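Local coordinates for protein subclass B3 metallo-beta-lactamase (Sphingobium indicum, PDB 7LUU) that probably hydrolyses beta-lactam antibiotics as a zinc-dependent subclass B3 enzyme, with a glutamate among the ligands of one zinc ion, at residues A48-R51 and A52-W55. Sequence-based numbering, arbitrary orientation.
Sequences AVER and AKEW. With SO4 (sulfate ion), chain E; SO4 (sulfate ion), chain D.
With CG anti to the carbonyl carbon in both Arg51 (chi1 -76°) and Trp55 (chi1 -83°), the two side chains lie side by side, pointing the same way. Arg51 CB sits over one face of the indole, toward its rim, as a CH-pi contact 3.9 Å from the centroid of the six-membered ring. Ala48 CB adds an apolar touch at Trp55 CZ3, 3.8 Å away. The backbone of helix 49-55 is tied by Trp55 N to Arg51 O at 3.0 Å, an almost straight bond, and by Ala52 N to Ala48 O at 2.8 Å. Glu50 and Lys53 also lie side by side, closing a salt bridge in which Lys53 NZ meets the syn lone pair of Glu50 OE2 at 2.8 Å.

A bend at chi3 helps bring the Arg51 guanidinium edge to two sulfates, probably crystallisation ions. The chain E sulfate is gripped at O3 by Arg51 N and Arg51 NE (2.9 Å), while Glu50 N holds its O4; Arg51 NH1 and NH2 reach O4 and O2 of the chain D sulfate. Tyr125 of helix 125-128 contacts Ala48 and Arg51. Trp55 touches Asp126, its side chain about 4 Å from that of His267, both zinc ligands. Two backbone amides and a guanidinium thus offer a place where an anion can bind, probably offsetting the Arg51 charge, beside an indole about 6 Å from a zinc ion, consistent with the active-site edge.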
# COMPACT_ATOMS: atom_id res chain seq x y z
N ALA A 48 -4.96 0.95 17.37
CA ALA A 48 -3.69 0.27 17.62
C ALA A 48 -2.64 1.20 18.21
O ALA A 48 -1.53 1.36 17.69
CB ALA A 48 -3.19 -0.38 16.33
N VAL A 49 -3.02 1.83 19.32
CA VAL A 49 -2.22 2.94 19.81
C VAL A 49 -0.85 2.48 20.28
O VAL A 49 0.15 3.18 20.09
CB VAL A 49 -3.03 3.64 20.92
CG1 VAL A 49 -2.16 4.69 21.59
CG2 VAL A 49 -4.28 4.30 20.31
N GLU A 50 -0.73 1.27 20.83
CA GLU A 50 0.59 0.78 21.24
C GLU A 50 1.48 0.48 20.03
O GLU A 50 2.64 0.96 19.95
CB GLU A 50 0.41 -0.47 22.11
CG GLU A 50 -0.10 -0.16 23.50
CD GLU A 50 0.68 0.97 24.16
OE1 GLU A 50 0.01 1.94 24.61
OE2 GLU A 50 1.94 0.89 24.18
N ARG A 51 0.95 -0.25 19.05
CA ARG A 51 1.70 -0.54 17.84
C ARG A 51 2.03 0.73 17.08
O ARG A 51 3.04 0.78 16.36
CB ARG A 51 0.91 -1.48 16.94
CG ARG A 51 0.99 -2.91 17.50
CD ARG A 51 0.06 -3.84 16.78
NE ARG A 51 -1.29 -3.63 17.33
CZ ARG A 51 -2.35 -4.28 16.90
NH1 ARG A 51 -3.54 -3.99 17.42
NH2 ARG A 51 -2.18 -5.18 15.91
N ALA A 52 1.15 1.75 17.18
CA ALA A 52 1.35 3.00 16.48
C ALA A 52 2.58 3.76 16.97
O ALA A 52 3.14 4.56 16.18
CB ALA A 52 0.07 3.88 16.56
N LYS A 53 3.06 3.50 18.21
CA LYS A 53 4.28 4.17 18.66
C LYS A 53 5.46 3.85 17.76
O LYS A 53 6.32 4.72 17.52
CB LYS A 53 4.59 3.79 20.11
CG LYS A 53 3.52 4.26 21.06
CD LYS A 53 3.70 3.66 22.47
CE LYS A 53 2.63 4.18 23.40
NZ LYS A 53 2.79 3.49 24.74
N GLU A 54 5.54 2.62 17.26
CA GLU A 54 6.55 2.23 16.29
C GLU A 54 6.14 2.56 14.86
O GLU A 54 6.94 3.12 14.09
CB GLU A 54 6.83 0.73 16.37
CG GLU A 54 7.31 0.26 17.72
CD GLU A 54 8.50 -0.66 17.61
OE1 GLU A 54 9.54 -0.30 18.21
OE2 GLU A 54 8.40 -1.72 16.92
N TRP A 55 4.93 2.13 14.45
CA TRP A 55 4.51 2.33 13.07
C TRP A 55 4.55 3.80 12.68
O TRP A 55 4.92 4.12 11.55
CB TRP A 55 3.06 1.86 12.86
CG TRP A 55 2.88 0.41 12.64
CD1 TRP A 55 3.77 -0.47 12.08
CD2 TRP A 55 1.68 -0.33 12.89
NE1 TRP A 55 3.18 -1.74 11.99
CE2 TRP A 55 1.90 -1.66 12.50
CE3 TRP A 55 0.43 0.02 13.45
CZ2 TRP A 55 0.90 -2.65 12.63
CZ3 TRP A 55 -0.55 -0.97 13.61
CH2 TRP A 55 -0.30 -2.28 13.18
S SO4 E . -2.50 -1.96 20.40
O1 SO4 E . -3.75 -2.45 19.81
O2 SO4 E . -1.89 -2.97 21.28
O3 SO4 E . -1.46 -1.66 19.39
O4 SO4 E . -2.82 -0.81 21.20
S SO4 D . -5.64 -6.58 15.19
O1 SO4 D . -6.70 -7.25 15.94
O2 SO4 D . -4.35 -7.27 15.38
O3 SO4 D . -6.00 -6.66 13.77
O4 SO4 D . -5.51 -5.18 15.64